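Local coordinates for protein manganese-dependent ADP-ribose/CDP-alcohol diphosphatase (Danio rerio, PDB 2NXF) that probably hydrolyses ADP-ribose and CDP-alcohols such as CDP-choline to nucleoside monophosphates and phosphorylated products, using a dinuclear metal centre, at residues 8-13 with 224-229; 56-61 with 91-96; 260-265 with 279-284. All coordinates share one frame; numbering follows the deposited sequence.

Interaction 1: residues 8-13 with 224-229. With ZN (zinc ion), chain C; ZN (zinc ion), chain B.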
# COMPACT_ATOMS: atom_id res chain seq x y z
N PHE A 8 10.02 11.28 -6.16
CA PHE A 8 10.04 9.84 -5.82
C PHE A 8 9.16 9.03 -6.75
O PHE A 8 8.16 9.53 -7.25
CB PHE A 8 9.67 9.59 -4.35
CG PHE A 8 8.28 10.03 -3.96
CD1 PHE A 8 7.25 9.10 -3.80
CD2 PHE A 8 8.01 11.39 -3.72
CE1 PHE A 8 5.98 9.51 -3.41
CE2 PHE A 8 6.74 11.82 -3.34
CZ PHE A 8 5.73 10.88 -3.19
N GLY A 9 9.56 7.79 -7.01
CA GLY A 9 8.73 6.87 -7.81
C GLY A 9 7.63 6.22 -6.98
O GLY A 9 7.77 6.05 -5.78
N LEU A 10 6.52 5.83 -7.63
CA LEU A 10 5.40 5.12 -6.99
C LEU A 10 4.92 3.99 -7.87
O LEU A 10 4.77 4.17 -9.07
CB LEU A 10 4.20 6.07 -6.83
CG LEU A 10 4.33 7.16 -5.80
CD1 LEU A 10 3.28 8.25 -6.05
CD2 LEU A 10 4.18 6.55 -4.40
N ILE A 11 4.64 2.83 -7.25
CA ILE A 11 4.12 1.69 -8.03
C ILE A 11 3.36 0.79 -7.06
O ILE A 11 3.65 0.79 -5.86
CB ILE A 11 5.27 0.94 -8.75
CG1 ILE A 11 4.74 0.09 -9.92
CG2 ILE A 11 6.13 0.14 -7.74
CD1 ILE A 11 5.86 -0.37 -10.91
N ALA A 12 2.35 0.08 -7.57
CA ALA A 12 1.53 -0.78 -6.70
C ALA A 12 1.28 -2.14 -7.35
O ALA A 12 1.10 -2.23 -8.57
CB ALA A 12 0.18 -0.11 -6.43
N ASP A 13 1.26 -3.16 -6.51
CA ASP A 13 0.66 -4.48 -6.87
C ASP A 13 1.33 -5.08 -8.10
O ASP A 13 0.65 -5.48 -9.06
CB ASP A 13 -0.88 -4.36 -7.04
CG ASP A 13 -1.58 -4.02 -5.72
OD1 ASP A 13 -2.02 -4.94 -5.04
OD2 ASP A 13 -1.60 -2.84 -5.34
N LEU A 224 2.77 12.71 3.79
CA LEU A 224 2.27 11.75 2.84
C LEU A 224 2.22 10.41 3.56
O LEU A 224 3.22 9.97 4.13
CB LEU A 224 3.22 11.62 1.64
CG LEU A 224 3.38 12.87 0.75
CD1 LEU A 224 4.41 13.88 1.33
CD2 LEU A 224 3.86 12.41 -0.61
N ILE A 225 1.07 9.74 3.47
CA ILE A 225 0.82 8.50 4.20
C ILE A 225 0.59 7.39 3.20
O ILE A 225 -0.15 7.59 2.22
CB ILE A 225 -0.41 8.68 5.12
CG1 ILE A 225 -0.15 9.85 6.09
CG2 ILE A 225 -0.71 7.39 5.92
CD1 ILE A 225 -1.40 10.28 6.82
N PHE A 226 1.22 6.25 3.44
CA PHE A 226 1.20 5.13 2.49
C PHE A 226 0.67 3.91 3.22
O PHE A 226 1.08 3.63 4.35
CB PHE A 226 2.62 4.83 1.99
CG PHE A 226 3.26 5.99 1.26
CD1 PHE A 226 3.13 6.13 -0.11
CD2 PHE A 226 3.98 6.96 1.98
CE1 PHE A 226 3.74 7.20 -0.77
CE2 PHE A 226 4.57 8.04 1.31
CZ PHE A 226 4.45 8.16 -0.06
N SER A 227 -0.24 3.19 2.58
CA SER A 227 -0.87 2.01 3.20
C SER A 227 -1.19 1.02 2.08
O SER A 227 -1.54 1.45 0.99
CB SER A 227 -2.15 2.47 3.89
OG SER A 227 -3.00 1.38 4.24
N HIS A 228 -1.14 -0.29 2.33
CA HIS A 228 -1.55 -1.16 1.22
C HIS A 228 -3.03 -0.90 0.94
O HIS A 228 -3.45 -0.86 -0.23
CB HIS A 228 -1.36 -2.64 1.53
CG HIS A 228 -1.67 -3.51 0.36
ND1 HIS A 228 -0.98 -3.42 -0.84
CD2 HIS A 228 -2.61 -4.47 0.19
CE1 HIS A 228 -1.48 -4.30 -1.69
NE2 HIS A 228 -2.47 -4.95 -1.09
N LEU A 229 -3.81 -0.73 2.00
CA LEU A 229 -5.26 -0.60 1.88
C LEU A 229 -5.74 0.85 1.88
O LEU A 229 -5.29 1.67 2.71
CB LEU A 229 -5.97 -1.30 3.06
CG LEU A 229 -5.77 -2.82 3.17
CD1 LEU A 229 -6.52 -3.37 4.40
CD2 LEU A 229 -6.19 -3.51 1.91
ZN ZN C . -3.70 -6.53 -2.02
ZN ZN B . -2.88 -6.81 -5.22
O HOH W 1 -4.49 -6.14 -3.98
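Phe8 swings its CG between the backbone N and the carbonyl carbon (chi1 62°), while Phe226, on the facing strand, holds CG beside its own N (chi1 -61°); from these positions the two rings reach toward each other tip to tip. Phe8 CE1 comes within 3.9 Å of Phe226 CZ, at the edge of the Phe226 ring. The same edge takes Leu10, whose CD2 lies 3.7 Å from Phe226 CE1, the two side chains crossing at about a right angle. Leu224 meets Phe8 end-on as well, its CD2 3.5 Å from Phe8 CZ. Strands 8-11 and 224-227 belong to the two different sheets of the calcineurin-like metallophosphoesterase sandwich; their axes come no closer than 11.3 Å, at 31°, so the two strands meet here through their side chains, with Phe144 also packing on both phenylalanine rings. An alanine here in place of Phe8 would probably open a gap between Leu224 CD2 and Phe226 CZ, where the Phe8 ring now sits. Past the strand ends the contact turns polar. Asp13 OD1 binds one zinc ion at 2.1 Å and His228 NE2 the other at 2.2 Å, with water 1 bridging the metals. Asp13 OD1 approaches the His228 ring at its edge, 3.5 Å from CE1. Hydrogen bonds fix both ligands: Asp13 OD2 accepts from His265 N, and His228 ND1 is bonded to Leu58 O.

Interaction 2: residues 56-61 with 91-96. With ZN (zinc ion), chain C; ZN (zinc ion), chain B; PO4 (phosphate ion), chain F.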
# COMPACT_ATOMS: atom_id res chain seq x y z
N VAL A 56 8.66 4.40 -3.55
CA VAL A 56 7.75 3.75 -2.60
C VAL A 56 6.89 2.76 -3.38
O VAL A 56 6.23 3.14 -4.36
CB VAL A 56 6.85 4.75 -1.86
CG1 VAL A 56 6.03 4.01 -0.79
CG2 VAL A 56 7.67 5.88 -1.21
N GLN A 57 6.92 1.50 -2.97
CA GLN A 57 6.03 0.52 -3.64
C GLN A 57 5.02 0.04 -2.62
O GLN A 57 5.36 -0.25 -1.46
CB GLN A 57 6.79 -0.60 -4.34
CG GLN A 57 7.56 -1.56 -3.44
CD GLN A 57 6.71 -2.72 -2.90
OE1 GLN A 57 5.55 -2.93 -3.28
NE2 GLN A 57 7.32 -3.50 -2.02
N LEU A 58 3.77 -0.03 -3.07
CA LEU A 58 2.61 -0.09 -2.20
C LEU A 58 2.17 -1.52 -1.81
O LEU A 58 1.09 -1.70 -1.22
CB LEU A 58 1.44 0.68 -2.86
CG LEU A 58 1.38 2.21 -2.64
CD1 LEU A 58 1.16 2.54 -1.14
CD2 LEU A 58 2.63 2.87 -3.12
N GLY A 59 3.01 -2.51 -2.10
CA GLY A 59 2.76 -3.87 -1.58
C GLY A 59 2.24 -4.80 -2.65
O GLY A 59 2.02 -4.39 -3.81
N ASP A 60 2.00 -6.05 -2.23
CA ASP A 60 1.71 -7.15 -3.15
C ASP A 60 2.77 -7.20 -4.24
O ASP A 60 2.42 -7.28 -5.42
CB ASP A 60 0.32 -7.00 -3.79
CG ASP A 60 -0.83 -7.29 -2.82
OD1 ASP A 60 -0.58 -7.65 -1.64
OD2 ASP A 60 -1.98 -7.12 -3.21
N ILE A 61 4.05 -7.14 -3.85
CA ILE A 61 5.13 -7.13 -4.87
C ILE A 61 5.32 -8.50 -5.53
O ILE A 61 5.75 -8.58 -6.68
CB ILE A 61 6.44 -6.57 -4.28
CG1 ILE A 61 7.33 -6.03 -5.41
CG2 ILE A 61 7.11 -7.60 -3.35
CD1 ILE A 61 8.64 -5.42 -4.93
N HIS A 91 11.19 1.99 -0.52
CA HIS A 91 10.38 1.79 0.69
C HIS A 91 9.27 0.82 0.35
O HIS A 91 8.56 1.00 -0.65
CB HIS A 91 9.85 3.12 1.20
CG HIS A 91 10.94 4.02 1.66
ND1 HIS A 91 11.49 3.94 2.93
CD2 HIS A 91 11.67 4.96 1.00
CE1 HIS A 91 12.47 4.81 3.04
NE2 HIS A 91 12.60 5.45 1.89
N HIS A 92 9.16 -0.23 1.16
CA HIS A 92 8.26 -1.34 0.87
C HIS A 92 7.11 -1.35 1.87
O HIS A 92 7.34 -1.45 3.08
CB HIS A 92 9.01 -2.68 0.99
CG HIS A 92 10.22 -2.77 0.11
ND1 HIS A 92 10.14 -2.95 -1.25
CD2 HIS A 92 11.53 -2.69 0.41
CE1 HIS A 92 11.36 -2.99 -1.75
NE2 HIS A 92 12.23 -2.82 -0.77
N VAL A 93 5.89 -1.26 1.34
CA VAL A 93 4.66 -1.43 2.10
C VAL A 93 4.30 -2.91 2.05
O VAL A 93 4.40 -3.53 0.99
CB VAL A 93 3.54 -0.54 1.48
CG1 VAL A 93 2.19 -0.80 2.15
CG2 VAL A 93 3.91 0.92 1.58
N TRP A 94 3.88 -3.49 3.18
CA TRP A 94 3.45 -4.90 3.19
C TRP A 94 1.94 -5.02 2.97
O TRP A 94 1.14 -4.40 3.69
CB TRP A 94 3.86 -5.65 4.46
CG TRP A 94 5.33 -5.66 4.72
CD1 TRP A 94 6.33 -5.30 3.86
CD2 TRP A 94 5.97 -6.09 5.92
NE1 TRP A 94 7.56 -5.45 4.47
CE2 TRP A 94 7.36 -5.92 5.74
CE3 TRP A 94 5.49 -6.58 7.15
CZ2 TRP A 94 8.30 -6.23 6.75
CZ3 TRP A 94 6.42 -6.89 8.15
CH2 TRP A 94 7.81 -6.71 7.94
N GLY A 95 1.58 -5.78 1.94
CA GLY A 95 0.17 -6.07 1.65
C GLY A 95 -0.20 -7.53 1.85
O GLY A 95 0.61 -8.36 2.32
N ASN A 96 -1.43 -7.88 1.49
CA ASN A 96 -1.90 -9.25 1.71
C ASN A 96 -1.03 -10.33 1.07
O ASN A 96 -0.79 -11.36 1.70
CB ASN A 96 -3.40 -9.46 1.42
CG ASN A 96 -3.82 -8.97 0.04
OD1 ASN A 96 -3.49 -7.85 -0.36
ND2 ASN A 96 -4.56 -9.81 -0.68
ZN ZN C . -3.70 -6.53 -2.02
ZN ZN B . -2.88 -6.81 -5.22
P PO4 F . -5.32 -8.91 -4.37
O1 PO4 F . -6.55 -8.20 -4.89
O2 PO4 F . -5.52 -10.41 -4.47
O3 PO4 F . -4.10 -8.63 -5.23
O4 PO4 F . -5.00 -8.48 -2.97
O HOH W 2 6.27 -5.26 -0.13
O HOH W 1 -4.49 -6.14 -3.98
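Asp60 OD2 is shared by both zinc ions, 2.2 Å from each, and so bridges the dinuclear centre; Asn96 OD1 joins it on one of them, at 2.1 Å, and Asp60 OD1 is hydrogen-bonded to His97. In this metallophosphoesterase arrangement metal ligands follow the ends of parallel strands, here 54-57 and 89-92, Asp60 in a loop and Asn96 at the start of helix 96-101. The strands are joined by Gln57 N to His91 O and by Val93 N to Gln57 O. The Gln57 side chain, bent at chi2 (86°), spans the same junction: NE2 donates to His92 ND1 at 3.0 Å, nearly straight (177°) and close to the plane of the imidazole, while its other hydrogen goes to water 2, which donates in turn to Val93 O. Gln57 OE1 accepts from Gly59 N, which lies above the amide plane, so both ends of the amide are engaged. Just past the strand ends, Val93 CG2 packs alongside Leu58 CD1 at 4.2 Å. Gly59 and Gly95, both without side chains, let the segments approach closely, Gly59 CA lying 3.1 Å from Val93 O. Asn96 ND2 donates to O4 of a phosphate ion, probably from the crystallisation liquor, at 2.7 Å, and that same oxygen is 2.5 Å from the zinc ion held by Asn96 OD1.

Interaction 3: residues 260-265 with 279-284. With ZN (zinc ion), chain C.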
# COMPACT_ATOMS: atom_id res chain seq x y z
N CYS A 260 -1.64 13.78 1.51
CA CYS A 260 -2.32 12.72 0.76
C CYS A 260 -2.17 11.38 1.45
O CYS A 260 -1.27 11.17 2.28
CB CYS A 260 -1.78 12.65 -0.66
SG CYS A 260 0.00 12.35 -0.76
N PHE A 261 -3.08 10.48 1.10
CA PHE A 261 -3.09 9.13 1.59
C PHE A 261 -3.05 8.25 0.34
O PHE A 261 -3.94 8.33 -0.50
CB PHE A 261 -4.37 8.89 2.38
CG PHE A 261 -4.40 7.56 3.08
CD1 PHE A 261 -4.04 7.45 4.42
CD2 PHE A 261 -4.75 6.41 2.37
CE1 PHE A 261 -4.05 6.19 5.07
CE2 PHE A 261 -4.78 5.16 3.01
CZ PHE A 261 -4.42 5.05 4.35
N ILE A 262 -1.98 7.48 0.21
CA ILE A 262 -1.72 6.74 -1.04
C ILE A 262 -1.77 5.25 -0.74
O ILE A 262 -1.12 4.78 0.21
CB ILE A 262 -0.34 7.14 -1.65
CG1 ILE A 262 -0.35 8.63 -2.04
CG2 ILE A 262 -0.01 6.31 -2.88
CD1 ILE A 262 1.04 9.21 -2.37
N ALA A 263 -2.55 4.52 -1.53
CA ALA A 263 -2.73 3.10 -1.28
C ALA A 263 -2.69 2.30 -2.58
O ALA A 263 -2.73 2.88 -3.66
CB ALA A 263 -4.06 2.85 -0.56
N GLY A 264 -2.61 0.98 -2.46
CA GLY A 264 -2.72 0.08 -3.62
C GLY A 264 -3.96 -0.77 -3.37
O GLY A 264 -5.02 -0.25 -2.98
N HIS A 265 -3.82 -2.08 -3.61
CA HIS A 265 -4.84 -3.11 -3.29
C HIS A 265 -6.00 -3.15 -4.26
O HIS A 265 -6.31 -4.22 -4.79
CB HIS A 265 -5.32 -3.01 -1.82
CG HIS A 265 -6.08 -4.22 -1.33
ND1 HIS A 265 -5.54 -5.48 -1.26
CD2 HIS A 265 -7.32 -4.32 -0.79
CE1 HIS A 265 -6.41 -6.32 -0.72
NE2 HIS A 265 -7.51 -5.63 -0.43
N GLN A 279 -6.01 14.63 -0.12
CA GLN A 279 -6.18 13.86 -1.34
C GLN A 279 -5.98 12.37 -1.04
O GLN A 279 -4.99 12.00 -0.42
CB GLN A 279 -5.15 14.33 -2.36
CG GLN A 279 -5.08 13.53 -3.61
CD GLN A 279 -6.16 13.94 -4.58
OE1 GLN A 279 -6.26 15.12 -4.95
NE2 GLN A 279 -6.97 12.97 -5.03
N HIS A 280 -6.91 11.54 -1.49
CA HIS A 280 -6.73 10.08 -1.45
C HIS A 280 -6.43 9.58 -2.84
O HIS A 280 -7.11 9.96 -3.80
CB HIS A 280 -7.96 9.41 -0.86
CG HIS A 280 -8.14 9.73 0.60
ND1 HIS A 280 -7.79 8.85 1.59
CD2 HIS A 280 -8.53 10.88 1.21
CE1 HIS A 280 -7.99 9.42 2.77
NE2 HIS A 280 -8.44 10.65 2.57
N ILE A 281 -5.38 8.77 -2.94
CA ILE A 281 -4.97 8.22 -4.22
C ILE A 281 -4.83 6.71 -4.07
O ILE A 281 -4.10 6.22 -3.20
CB ILE A 281 -3.60 8.78 -4.69
CG1 ILE A 281 -3.63 10.32 -4.72
CG2 ILE A 281 -3.20 8.21 -6.07
CD1 ILE A 281 -2.23 10.94 -4.78
N THR A 282 -5.55 5.96 -4.90
CA THR A 282 -5.39 4.51 -4.95
C THR A 282 -4.78 4.17 -6.30
O THR A 282 -5.41 4.37 -7.32
CB THR A 282 -6.74 3.78 -4.74
OG1 THR A 282 -7.34 4.24 -3.53
CG2 THR A 282 -6.54 2.23 -4.68
N LEU A 283 -3.54 3.70 -6.28
CA LEU A 283 -2.82 3.44 -7.51
C LEU A 283 -3.32 2.21 -8.23
O LEU A 283 -3.53 1.15 -7.61
CB LEU A 283 -1.33 3.26 -7.21
CG LEU A 283 -0.57 4.50 -6.75
CD1 LEU A 283 0.81 4.08 -6.26
CD2 LEU A 283 -0.47 5.52 -7.91
N GLU A 284 -3.54 2.36 -9.54
CA GLU A 284 -3.85 1.23 -10.43
C GLU A 284 -2.77 0.16 -10.31
O GLU A 284 -1.59 0.49 -10.17
CB GLU A 284 -3.94 1.73 -11.88
CG GLU A 284 -5.20 2.59 -12.17
CD GLU A 284 -5.14 4.05 -11.68
OE1 GLU A 284 -4.10 4.54 -11.19
OE2 GLU A 284 -6.17 4.75 -11.79
ZN ZN C . -3.70 -6.53 -2.02
O HOH W 1 -4.49 -6.14 -3.98
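Phe261 uses both of its backbone polar groups on the neighbouring strand: its N donates to Gln279 O, and its O accepts from Ile281 N at 2.9 Å with an N-H...O angle of 172°. The ladder goes on with Ala263 N to Ile281 O at 2.8 Å, then Leu283 N to Ala263 O, each donor lying nearly along the C=O axis. Weaker CA-H...O contacts run beside these bonds, so Ile281 O, for one, also receives Ile262 CA. The alternate residues of 260-263 face the other way for bonding: Ile262 pairs with Ile225 and Ser227 of strand 222-227, which makes 258-263 an interior strand. This is a parallel pair in the second sheet of the calcineurin-like phosphoesterase sandwich, strand 279-282 following 258-263 after an excursion through strand 270-273. On one face Ile262 and Ile281 lie side by side, pointing the same way, with CG1 of Ile262 4.0 Å from CD1 of Ile281; Leu283 CD1 comes across to Ile262 CG2. On the face of Phe261 and His280, the imidazole lies obliquely to the phenyl ring, His280 ND1 reaching 3.5 Å from Phe261 CB. Thr282 turns CG2 anti to its backbone N (chi1 of OG1 is -55°), setting this methyl 3.4 Å from Gly264 O, while OG1 is hydrogen-bonded to Ala235 O. Gln279 NE2 donates a long bond, 3.3 Å, to His280 O from above that carbonyl's plane. Beyond the strand, His265 ND1 binds a zinc ion at 2.2 Å, NE2 is hydrogen-bonded to Asn198 OD1, and O accepts from water 1 at 2.8 Å.

All three contacts converge on the dinuclear zinc site and share water 1. Interactions 1 and 2 meet in one sheet, where strands 6-11 and 54-57 are neighbours; interactions 1 and 3 meet in the other, through strands 222-227 and 258-263, with Ile262 N 2.7 Å from Ile225 O. Interaction 1 thus joins the two sheets. At the metals, Asp13 OD1 lies 2.8 Å from Asp60 OD2, a closeness of like charges that the zinc ion between them probably offsets. Gln15 and His267 complete the protein ligands of that zinc ion; the other is held by Asp60, Asn96, His228 and His265. Away from it, Leu58 CD2 of interaction 2 packs 3.8 Å from Leu283 CD1 of interaction 3.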